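Local coordinates for protein phytochromobilin synthase (Solanum lycopersicum, PDB 6KME) that binds biliverdin IX alpha and probably reduces it, with electrons supplied by ferredoxin, to phytochromobilin, the bilin chromophore of plant phytochromes, at residues D200-Q203 with A204-L208; F184-P188 with H189-V193; D256-K260 with F261-G265; L155-S158 with K159-W163. The protein carries 1 engineered substitution. All coordinates share one frame; numbering follows the deposited sequence.

Interaction 1. Residues D200-Q203 with A204-L208; sequences DYYQ and AWLGL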
loop_
_atom_site.group_PDB
_atom_site.type_symbol
_atom_site.label_atom_id
_atom_site.label_comp_id
_atom_site.label_asym_id
_atom_site.label_seq_id
_atom_site.Cartn_x
_atom_site.Cartn_y
_atom_site.Cartn_z
ATOM N N ASP A 200 -13.691 -5.046 5.647
ATOM C CA ASP A 200 -14.618 -4.163 4.941
ATOM C C ASP A 200 -13.965 -3.499 3.733
ATOM O O ASP A 200 -14.569 -3.430 2.652
ATOM C CB ASP A 200 -15.147 -3.098 5.902
ATOM C CG ASP A 200 -16.270 -3.619 6.775
ATOM O OD1 ASP A 200 -16.713 -4.761 6.527
ATOM O OD2 ASP A 200 -16.711 -2.897 7.697
ATOM N N TYR A 201 -12.743 -2.986 3.904
ATOM C CA TYR A 201 -12.031 -2.328 2.810
ATOM C C TYR A 201 -11.651 -3.329 1.722
ATOM O O TYR A 201 -11.748 -3.024 0.524
ATOM C CB TYR A 201 -10.778 -1.603 3.341
ATOM C CG TYR A 201 -11.031 -0.165 3.808
ATOM C CD1 TYR A 201 -12.035 0.119 4.735
ATOM C CD2 TYR A 201 -10.273 0.896 3.320
ATOM C CE1 TYR A 201 -12.285 1.435 5.163
ATOM C CE2 TYR A 201 -10.514 2.228 3.750
ATOM C CZ TYR A 201 -11.526 2.480 4.662
ATOM O OH TYR A 201 -11.780 3.770 5.089
ATOM N N TYR A 202 -11.222 -4.537 2.107
ATOM C CA TYR A 202 -10.837 -5.497 1.075
ATOM C C TYR A 202 -12.057 -6.005 0.303
ATOM O O TYR A 202 -11.983 -6.217 -0.916
ATOM C CB TYR A 202 -10.032 -6.655 1.674
ATOM C CG TYR A 202 -9.371 -7.471 0.579
ATOM C CD1 TYR A 202 -8.387 -6.903 -0.228
ATOM C CD2 TYR A 202 -9.761 -8.775 0.316
ATOM C CE1 TYR A 202 -7.793 -7.620 -1.266
ATOM C CE2 TYR A 202 -9.166 -9.513 -0.730
ATOM C CZ TYR A 202 -8.187 -8.921 -1.512
ATOM O OH TYR A 202 -7.601 -9.628 -2.543
ATOM N N GLN A 203 -13.200 -6.183 0.983
ATOM C CA GLN A 203 -14.409 -6.579 0.273
ATOM C C GLN A 203 -14.882 -5.471 -0.666
ATOM O O GLN A 203 -15.365 -5.749 -1.770
ATOM C CB GLN A 203 -15.504 -6.968 1.274
ATOM C CG GLN A 203 -15.224 -8.298 1.992
ATOM C CD GLN A 203 -16.298 -8.666 3.003
ATOM O OE1 GLN A 203 -16.775 -7.817 3.752
ATOM N NE2 GLN A 203 -16.690 -9.933 3.018
ATOM N N ALA A 204 -14.752 -4.208 -0.247
ATOM C CA ALA A 204 -15.071 -3.095 -1.137
ATOM C C ALA A 204 -14.208 -3.138 -2.391
ATOM O O ALA A 204 -14.707 -2.926 -3.502
ATOM C CB ALA A 204 -14.891 -1.755 -0.404
ATOM N N TRP A 205 -12.909 -3.415 -2.227
ATOM C CA TRP A 205 -11.994 -3.466 -3.364
ATOM C C TRP A 205 -12.351 -4.620 -4.296
ATOM O O TRP A 205 -12.322 -4.467 -5.527
ATOM C CB TRP A 205 -10.549 -3.590 -2.870
ATOM C CG TRP A 205 -9.545 -3.606 -4.007
ATOM C CD1 TRP A 205 -8.999 -2.520 -4.630
ATOM C CD2 TRP A 205 -9.004 -4.762 -4.668
ATOM N NE1 TRP A 205 -8.158 -2.926 -5.643
ATOM C CE2 TRP A 205 -8.145 -4.295 -5.690
ATOM C CE3 TRP A 205 -9.167 -6.149 -4.496
ATOM C CZ2 TRP A 205 -7.441 -5.162 -6.538
ATOM C CZ3 TRP A 205 -8.474 -7.012 -5.340
ATOM C CH2 TRP A 205 -7.620 -6.513 -6.352
ATOM N N LEU A 206 -12.707 -5.777 -3.730
ATOM C CA LEU A 206 -13.136 -6.902 -4.564
ATOM C C LEU A 206 -14.405 -6.571 -5.343
ATOM O O LEU A 206 -14.581 -7.040 -6.476
ATOM C CB LEU A 206 -13.339 -8.153 -3.701
ATOM C CG LEU A 206 -12.075 -8.819 -3.135
ATOM C CD1 LEU A 206 -12.469 -9.886 -2.133
ATOM C CD2 LEU A 206 -11.204 -9.446 -4.240
ATOM N N GLY A 207 -15.296 -5.764 -4.761
ATOM C CA GLY A 207 -16.473 -5.323 -5.492
ATOM C C GLY A 207 -16.134 -4.390 -6.637
ATOM O O GLY A 207 -16.787 -4.426 -7.680
ATOM N N LEU A 208 -15.108 -3.545 -6.460
ATOM C CA LEU A 208 -14.593 -2.762 -7.579
ATOM C C LEU A 208 -13.997 -3.663 -8.652
ATOM O O LEU A 208 -14.215 -3.440 -9.853
ATOM C CB LEU A 208 -13.537 -1.767 -7.086
ATOM C CG LEU A 208 -14.029 -0.691 -6.104
ATOM C CD1 LEU A 208 -12.874 0.260 -5.804
ATOM C CD2 LEU A 208 -15.232 0.053 -6.670
#

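Interaction 2. Residues F184-P188 with H189-V193; sequences FSSSP and HNHSV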
loop_
_atom_site.group_PDB
_atom_site.type_symbol
_atom_site.label_atom_id
_atom_site.label_comp_id
_atom_site.label_asym_id
_atom_site.label_seq_id
_atom_site.Cartn_x
_atom_site.Cartn_y
_atom_site.Cartn_z
ATOM N N PHE A 184 -2.382 4.053 17.155
ATOM C CA PHE A 184 -3.139 3.769 18.368
ATOM C C PHE A 184 -2.382 2.761 19.218
ATOM O O PHE A 184 -1.561 1.992 18.710
ATOM C CB PHE A 184 -4.561 3.266 18.056
ATOM C CG PHE A 184 -4.613 2.033 17.189
ATOM C CD1 PHE A 184 -4.462 0.767 17.740
ATOM C CD2 PHE A 184 -4.861 2.141 15.820
ATOM C CE1 PHE A 184 -4.538 -0.385 16.925
ATOM C CE2 PHE A 184 -4.932 1.005 15.010
ATOM C CZ PHE A 184 -4.768 -0.256 15.563
ATOM N N SER A 185 -2.653 2.803 20.521
ATOM C CA SER A 185 -2.102 1.845 21.464
ATOM C C SER A 185 -2.830 0.512 21.373
ATOM O O SER A 185 -4.034 0.452 21.105
ATOM C CB SER A 185 -2.196 2.382 22.889
ATOM O OG SER A 185 -1.250 3.421 23.080
ATOM N N SER A 186 -2.089 -0.564 21.618
ATOM C CA SER A 186 -2.643 -1.898 21.422
ATOM C C SER A 186 -3.697 -2.194 22.475
ATOM O O SER A 186 -3.518 -1.892 23.654
ATOM C CB SER A 186 -1.537 -2.950 21.475
ATOM O OG SER A 186 -0.590 -2.752 20.436
ATOM N N SER A 187 -4.815 -2.761 22.036
ATOM C CA SER A 187 -5.853 -3.256 22.926
ATOM C C SER A 187 -6.720 -4.216 22.135
ATOM O O SER A 187 -6.732 -4.167 20.898
ATOM C CB SER A 187 -6.707 -2.110 23.499
ATOM O OG SER A 187 -7.574 -1.559 22.518
ATOM N N PRO A 188 -7.441 -5.112 22.809
ATOM C CA PRO A 188 -8.371 -5.985 22.072
ATOM C C PRO A 188 -9.381 -5.216 21.237
ATOM O O PRO A 188 -9.660 -5.608 20.094
ATOM C CB PRO A 188 -9.046 -6.792 23.189
ATOM C CG PRO A 188 -8.027 -6.809 24.292
ATOM C CD PRO A 188 -7.358 -5.466 24.238
ATOM N N HIS A 189 -9.931 -4.122 21.766
ATOM C CA HIS A 189 -10.915 -3.360 21.004
ATOM C C HIS A 189 -10.299 -2.751 19.746
ATOM O O HIS A 189 -10.853 -2.875 18.648
ATOM C CB HIS A 189 -11.532 -2.272 21.876
ATOM C CG HIS A 189 -12.366 -1.300 21.103
ATOM N ND1 HIS A 189 -13.634 -1.599 20.656
ATOM C CD2 HIS A 189 -12.100 -0.045 20.671
ATOM C CE1 HIS A 189 -14.120 -0.565 19.994
ATOM N NE2 HIS A 189 -13.207 0.389 19.985
ATOM N N ASN A 190 -9.148 -2.081 19.885
ATOM C CA ASN A 190 -8.547 -1.427 18.726
ATOM C C ASN A 190 -8.166 -2.433 17.653
ATOM O O ASN A 190 -8.354 -2.175 16.458
ATOM C CB ASN A 190 -7.322 -0.612 19.143
ATOM C CG ASN A 190 -7.699 0.706 19.785
ATOM O OD1 ASN A 190 -8.825 1.172 19.633
ATOM N ND2 ASN A 190 -6.756 1.322 20.498
ATOM N N HIS A 191 -7.620 -3.584 18.047
ATOM C CA HIS A 191 -7.262 -4.569 17.030
ATOM C C HIS A 191 -8.496 -5.199 16.397
ATOM O O HIS A 191 -8.483 -5.526 15.201
ATOM C CB HIS A 191 -6.341 -5.628 17.630
ATOM C CG HIS A 191 -4.933 -5.144 17.822
ATOM N ND1 HIS A 191 -4.245 -5.294 19.007
ATOM C CD2 HIS A 191 -4.089 -4.504 16.977
ATOM C CE1 HIS A 191 -3.037 -4.771 18.884
ATOM N NE2 HIS A 191 -2.916 -4.287 17.660
ATOM N N SER A 192 -9.564 -5.378 17.178
ATOM C CA SER A 192 -10.825 -5.842 16.609
ATOM C C SER A 192 -11.348 -4.862 15.563
ATOM O O SER A 192 -11.810 -5.273 14.494
ATOM C CB SER A 192 -11.853 -6.055 17.723
ATOM O OG SER A 192 -13.149 -6.283 17.194
ATOM N N VAL A 193 -11.269 -3.559 15.845
ATOM C CA VAL A 193 -11.706 -2.560 14.871
ATOM C C VAL A 193 -10.827 -2.605 13.625
ATOM O O VAL A 193 -11.324 -2.526 12.488
ATOM C CB VAL A 193 -11.711 -1.163 15.515
ATOM C CG1 VAL A 193 -12.036 -0.107 14.484
ATOM C CG2 VAL A 193 -12.726 -1.122 16.647
#

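Interaction 3. Residues D256-K260 with F261-G265; sequences DVITK and FLFNG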
loop_
_atom_site.group_PDB
_atom_site.type_symbol
_atom_site.label_atom_id
_atom_site.label_comp_id
_atom_site.label_asym_id
_atom_site.label_seq_id
_atom_site.Cartn_x
_atom_site.Cartn_y
_atom_site.Cartn_z
ATOM N N ASP A 256 16.772 -6.123 -2.395
ATOM C CA ASP A 256 16.251 -7.141 -3.298
ATOM C C ASP A 256 14.771 -7.416 -3.028
ATOM O O ASP A 256 13.953 -7.416 -3.953
ATOM C CB ASP A 256 17.089 -8.411 -3.163
ATOM C CG ASP A 256 16.692 -9.479 -4.153
ATOM O OD1 ASP A 256 17.215 -9.466 -5.290
ATOM O OD2 ASP A 256 15.849 -10.328 -3.798
ATOM N N VAL A 257 14.405 -7.637 -1.763
ATOM C CA VAL A 257 13.002 -7.886 -1.416
ATOM C C VAL A 257 12.129 -6.689 -1.790
ATOM O O VAL A 257 10.991 -6.843 -2.250
ATOM C CB VAL A 257 12.867 -8.215 0.085
ATOM C CG1 VAL A 257 11.385 -8.198 0.497
ATOM C CG2 VAL A 257 13.487 -9.567 0.408
ATOM N N ILE A 258 12.646 -5.480 -1.595
ATOM C CA ILE A 258 11.852 -4.281 -1.839
ATOM C C ILE A 258 11.559 -4.116 -3.327
ATOM O O ILE A 258 10.409 -3.901 -3.730
ATOM C CB ILE A 258 12.575 -3.052 -1.256
ATOM C CG1 ILE A 258 12.494 -3.086 0.274
ATOM C CG2 ILE A 258 12.001 -1.763 -1.833
ATOM C CD1 ILE A 258 13.548 -2.217 0.993
ATOM N N THR A 259 12.589 -4.204 -4.167
ATOM C CA THR A 259 12.432 -3.899 -5.581
ATOM C C THR A 259 11.928 -5.076 -6.410
ATOM O O THR A 259 11.315 -4.860 -7.464
ATOM C CB THR A 259 13.756 -3.425 -6.169
ATOM O OG1 THR A 259 14.746 -4.445 -5.967
ATOM C CG2 THR A 259 14.200 -2.131 -5.493
ATOM N N LYS A 260 12.197 -6.314 -5.988
ATOM C CA LYS A 260 11.804 -7.477 -6.778
ATOM C C LYS A 260 10.587 -8.205 -6.231
ATOM O O LYS A 260 9.982 -9.010 -6.961
ATOM C CB LYS A 260 12.973 -8.463 -6.887
ATOM C CG LYS A 260 14.193 -7.873 -7.581
ATOM C CD LYS A 260 15.116 -8.966 -8.084
ATOM C CE LYS A 260 16.475 -8.416 -8.484
ATOM N NZ LYS A 260 17.309 -8.065 -7.295
ATOM N N PHE A 261 10.192 -7.944 -4.981
ATOM C CA PHE A 261 9.006 -8.591 -4.418
ATOM C C PHE A 261 7.952 -7.563 -4.025
ATOM O O PHE A 261 6.887 -7.521 -4.653
ATOM C CB PHE A 261 9.378 -9.501 -3.241
ATOM C CG PHE A 261 8.196 -10.183 -2.615
ATOM C CD1 PHE A 261 7.634 -11.309 -3.214
ATOM C CD2 PHE A 261 7.607 -9.667 -1.459
ATOM C CE1 PHE A 261 6.533 -11.932 -2.660
ATOM C CE2 PHE A 261 6.509 -10.284 -0.891
ATOM C CZ PHE A 261 5.964 -11.422 -1.494
ATOM N N LEU A 262 8.207 -6.722 -3.016
ATOM C CA LEU A 262 7.155 -5.839 -2.518
ATOM C C LEU A 262 6.680 -4.891 -3.599
ATOM O O LEU A 262 5.479 -4.638 -3.728
ATOM C CB LEU A 262 7.654 -5.038 -1.306
ATOM C CG LEU A 262 7.958 -5.878 -0.057
ATOM C CD1 LEU A 262 8.614 -5.012 0.998
ATOM C CD2 LEU A 262 6.667 -6.517 0.495
ATOM N N PHE A 263 7.606 -4.333 -4.375
ATOM C CA PHE A 263 7.242 -3.406 -5.434
ATOM C C PHE A 263 7.732 -3.925 -6.768
ATOM O O PHE A 263 8.148 -3.171 -7.646
ATOM C CB PHE A 263 7.729 -2.001 -5.083
ATOM C CG PHE A 263 7.201 -1.578 -3.749
ATOM C CD1 PHE A 263 5.835 -1.399 -3.576
ATOM C CD2 PHE A 263 8.022 -1.527 -2.644
ATOM C CE1 PHE A 263 5.314 -1.089 -2.333
ATOM C CE2 PHE A 263 7.516 -1.213 -1.395
ATOM C CZ PHE A 263 6.160 -0.997 -1.239
ATOM N N ASN A 264 7.664 -5.253 -6.910
ATOM C CA ASN A 264 7.881 -5.919 -8.187
ATOM C C ASN A 264 7.150 -5.168 -9.290
ATOM O O ASN A 264 5.983 -4.793 -9.137
ATOM C CB ASN A 264 7.388 -7.367 -8.098
ATOM C CG ASN A 264 7.484 -8.099 -9.418
ATOM O OD1 ASN A 264 6.587 -8.008 -10.247
ATOM N ND2 ASN A 264 8.566 -8.843 -9.613
ATOM N N GLY A 265 7.858 -4.914 -10.383
ATOM C CA GLY A 265 7.376 -4.078 -11.459
ATOM C C GLY A 265 8.120 -2.764 -11.584
ATOM O O GLY A 265 8.065 -2.131 -12.651
HETATM O O HOH W 1 10.765 -5.022 -10.079
#

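Interaction 4. Residues L155-S158 with K159-W163; sequences LKYS and KLLPW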
loop_
_atom_site.group_PDB
_atom_site.type_symbol
_atom_site.label_atom_id
_atom_site.label_comp_id
_atom_site.label_asym_id
_atom_site.label_seq_id
_atom_site.Cartn_x
_atom_site.Cartn_y
_atom_site.Cartn_z
ATOM N N LEU A 155 -16.164 7.132 6.204
ATOM C CA LEU A 155 -16.680 7.855 7.360
ATOM C C LEU A 155 -16.856 6.927 8.558
ATOM O O LEU A 155 -16.609 7.327 9.703
ATOM C CB LEU A 155 -17.997 8.540 6.994
ATOM C CG LEU A 155 -18.444 9.705 7.872
ATOM C CD1 LEU A 155 -17.374 10.779 7.920
ATOM C CD2 LEU A 155 -19.753 10.269 7.351
ATOM N N LYS A 156 -17.267 5.681 8.313
ATOM C CA LYS A 156 -17.465 4.720 9.398
ATOM C C LYS A 156 -16.196 4.534 10.219
ATOM O O LYS A 156 -16.233 4.544 11.454
ATOM C CB LYS A 156 -17.924 3.377 8.827
ATOM C CG LYS A 156 -18.178 2.293 9.864
ATOM C CD LYS A 156 -18.473 0.960 9.180
ATOM C CE LYS A 156 -19.037 -0.073 10.150
ATOM N NZ LYS A 156 -19.170 -1.410 9.495
ATOM N N TYR A 157 -15.056 4.359 9.553
ATOM C CA TYR A 157 -13.835 4.033 10.279
ATOM C C TYR A 157 -13.005 5.252 10.652
ATOM O O TYR A 157 -12.221 5.180 11.607
ATOM C CB TYR A 157 -13.004 3.043 9.466
ATOM C CG TYR A 157 -13.631 1.676 9.519
ATOM C CD1 TYR A 157 -13.524 0.903 10.664
ATOM C CD2 TYR A 157 -14.376 1.183 8.455
ATOM C CE1 TYR A 157 -14.109 -0.331 10.746
ATOM C CE2 TYR A 157 -14.967 -0.061 8.524
ATOM C CZ TYR A 157 -14.826 -0.812 9.675
ATOM O OH TYR A 157 -15.407 -2.046 9.774
ATOM N N SER A 158 -13.169 6.372 9.944
ATOM C CA SER A 158 -12.491 7.596 10.358
ATOM C C SER A 158 -12.922 8.018 11.758
ATOM O O SER A 158 -12.158 8.677 12.474
ATOM C CB SER A 158 -12.763 8.718 9.356
ATOM O OG SER A 158 -14.041 9.290 9.595
ATOM N N LYS A 159 -14.135 7.645 12.169
ATOM C CA LYS A 159 -14.575 7.955 13.526
ATOM C C LYS A 159 -13.912 7.040 14.549
ATOM O O LYS A 159 -13.551 7.487 15.642
ATOM C CB LYS A 159 -16.097 7.848 13.622
ATOM C CG LYS A 159 -16.842 8.786 12.689
ATOM C CD LYS A 159 -18.346 8.649 12.856
ATOM C CE LYS A 159 -19.097 9.470 11.819
ATOM N NZ LYS A 159 -20.573 9.339 11.977
ATOM N N LEU A 160 -13.719 5.767 14.199
ATOM C CA LEU A 160 -13.217 4.753 15.122
ATOM C C LEU A 160 -11.697 4.669 15.166
ATOM O O LEU A 160 -11.142 4.217 16.173
ATOM C CB LEU A 160 -13.762 3.374 14.729
ATOM C CG LEU A 160 -15.267 3.213 14.522
ATOM C CD1 LEU A 160 -15.540 1.808 14.035
ATOM C CD2 LEU A 160 -16.018 3.496 15.806
ATOM N N LEU A 161 -11.018 5.039 14.079
ATOM C CA LEU A 161 -9.562 4.971 13.946
ATOM C C LEU A 161 -9.099 6.373 13.569
ATOM O O LEU A 161 -9.034 6.718 12.376
ATOM C CB LEU A 161 -9.141 3.936 12.897
ATOM C CG LEU A 161 -9.489 2.459 13.166
ATOM C CD1 LEU A 161 -9.314 1.577 11.927
ATOM C CD2 LEU A 161 -8.654 1.905 14.330
ATOM N N PRO A 162 -8.736 7.201 14.547
ATOM C CA PRO A 162 -8.546 8.633 14.280
ATOM C C PRO A 162 -7.313 8.939 13.441
ATOM O O PRO A 162 -6.324 8.196 13.436
ATOM C CB PRO A 162 -8.411 9.230 15.685
ATOM C CG PRO A 162 -7.872 8.106 16.512
ATOM C CD PRO A 162 -8.532 6.868 15.969
ATOM N N TRP A 163 -7.380 10.078 12.750
ATOM C CA TRP A 163 -6.260 10.572 11.949
ATOM C C TRP A 163 -4.939 10.481 12.713
ATOM O O TRP A 163 -4.838 10.907 13.866
ATOM C CB TRP A 163 -6.545 12.020 11.540
ATOM C CG TRP A 163 -5.561 12.610 10.585
ATOM C CD1 TRP A 163 -4.697 13.654 10.830
ATOM C CD2 TRP A 163 -5.342 12.219 9.221
ATOM N NE1 TRP A 163 -3.956 13.925 9.705
ATOM C CE2 TRP A 163 -4.324 13.054 8.706
ATOM C CE3 TRP A 163 -5.900 11.231 8.388
ATOM C CZ2 TRP A 163 -3.860 12.945 7.395
ATOM C CZ3 TRP A 163 -5.434 11.120 7.091
ATOM C CH2 TRP A 163 -4.425 11.977 6.603
#

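Interaction 1. Residues D200-Q203 with A204-L208
Ala204 N, Trp205 N, Leu206 N and Gly207 N reach back four residues to Asp200 O, Tyr201 O, Tyr202 O and Gln203 O with donor-acceptor distances of 2.9 to 3.0 Å, so this is regular alpha-helix in the C-terminal half of helix 188-211. On the side-chain level the contact is carried by Tyr202, whose ring meets the residues three and four places further on. With CG turned anti to its own amide nitrogen (chi1 -167°), the tyrosine runs side by side with Trp205, both pointing the same way. Their planes differ by just 19°, yet the tyrosine ring and the six-membered ring of the indole are slid so far apart, centroids 5.7 Å from each other, that they barely overlap. What touches is Tyr202 CE1 against Trp205 CE3, at 3.8 Å. Leu206 comes over the phenol instead: its CG sits 4.3 Å from the centroid of the Tyr202 ring in an off-centre CH-pi contact, and its CD1 lies 3.6 Å from Tyr202 CE2. The same Leu206 CG packs against Tyr202 O at 3.4 Å. The polar ends of both aromatic residues are satisfied elsewhere, Tyr202 OH by Thr44 OG1 and Trp205 NE1 by Pro111 O. The long helix thus lies among several elements at once: Tyr202, Gln203 and Leu206 face helix 34-47, Asp200, Tyr201 and Ala204 meet Leu153 of helix 151-160, and Tyr201, Trp205 and Leu208 rest on strand 123-131 of the central antiparallel sheet.

Interaction 2. Residues F184-P188 with H189-V193
Ser187 O accepts from His191 N at 3.0 Å, and Pro188 O from Ser192 N at 2.9 Å; these bonds open helix 188-211 directly after strand 180-185 has ended and the chain has turned through Ser186 and Ser187. Ser187 is the N-cap. Its OG, held between backbone N and carbonyl carbon (chi1 73°), takes a nearly straight hydrogen bond of 3.1 Å from Asn190 N, which satisfies an amide in the first turn. Asn190 also reaches back past the cap to the strand: ND2 donates to Ser185 O at 2.9 Å, and the bond lies in both the amide plane and the carbonyl plane, so the amide is fixed in rotation. This strand-to-helix corner joins the edge strand of the antiparallel sheet to the helix that packs across it. Nearer the backbone, Asn190 CB touches Phe184 CD1 at 3.5 Å. A leucine in place of Asn190 would probably leave Ser185 O without its side-chain donor and the end of the strand less firmly tied to the first helical turn. Phe184 turns its edge toward the face of His191 in an offset edge-to-face pair, planes at 69° and centroids 6.0 Å apart. Ser186 CB approaches His191 CE1 to 3.5 Å, while His191 NE2 and Ser186 OG both bond to the side-chain amide of Asn124.

Interaction 3. Residues D256-K260 with F261-G265
Val257 CG1 lies 4.2 Å from Leu262 CG, and Ile258 CG2 lies 4.1 Å from Phe263 CD2, two loose apolar contacts between residues five apart. That spacing follows from a pi-type widening near the C-terminal end of helix 251-262. Val257 O is shared there by two amides: Leu262 N, at 2.9 Å, comes nearly straight onto the carbonyl, whereas Phe261 N approaches from above its plane. Ile258 O likewise accepts from Phe263 N, again five residues on, at 2.9 Å. Leu262 packs on Leu245 of helix 242-249 and on Leu87 of strand 81-91, its side chain about 6 Å from the bound biliverdin; Phe263 makes a cation-pi contact with Arg85. At the polar edge the chain leaves the helix, and Asn264, its CG anti to the amide nitrogen (chi1 176°), folds back so that ND2 donates to Lys260 O at 3.0 Å. A valine here would probably leave Lys260 O without that donor and the exit from the helix less fixed. Beyond it, one water donates to Thr259 O at 2.7 Å and accepts from Gly265 N at 2.9 Å.

Interaction 4. Residues L155-S158 with K159-W163
Leu161 N donates to Tyr157 O at 2.8 Å, nearly straight on to the carbonyl, and marks the C-terminal end of helix 151-160, where the last turn is only weakly bonded. Leu160 N adds a weak second bond to the same oxygen at 3.1 Å, bent to 122° at the hydrogen. Within the turn, Ser158 OG donates to Leu155 O at 3.2 Å, a side-chain to backbone bond three residues back. The serine hydroxyl gets there by standing between its own backbone N and carbonyl carbon (chi1 80°). Leu155 O is also met by carbon, for Lys159 CG leans on it at 3.3 Å before the extended chain carries CE past Leu155 CG. On another side of the helix the Tyr157 ring is bordered by two leucines: Leu160 CD1 is 4.0 Å from Tyr157 CD1, and Leu161 CD1 is a little farther from the same ring atom. Lys156 CG lies over one face of that ring, toward the rim. The phenol end turns to helix 188-211, where Asp200 OD2 takes up its hydroxyl, and Leu161 packs on Ile180, Thr182 and Phe184 of strand 180-185. Pro162 O then accepts from Thr182 OG1 as the chain leaves the helix. Leu160 CG closes the contact over the helix backbone, 3.5 Å from Lys156 O.

From the N terminus the order is interaction 4, interaction 2, interaction 1, interaction 3; they follow in series, and none nests in or crosses another. Each is local, closing a helical turn or a corner and not a long loop. Interaction 4 ends helix 151-160, interaction 2 turns the edge strand 180-185 into helix 188-211, and interaction 1 lies further along that helix. Interaction 4 touches both of the others, which share helix 188-211 but do not meet: Leu161 packs on Val193 of interaction 2, and Tyr157 connects to Asp200 of interaction 1. Interaction 3, at the end of helix 251-262, lies across the centre of the chain, about 24 Å from interaction 1 between centres.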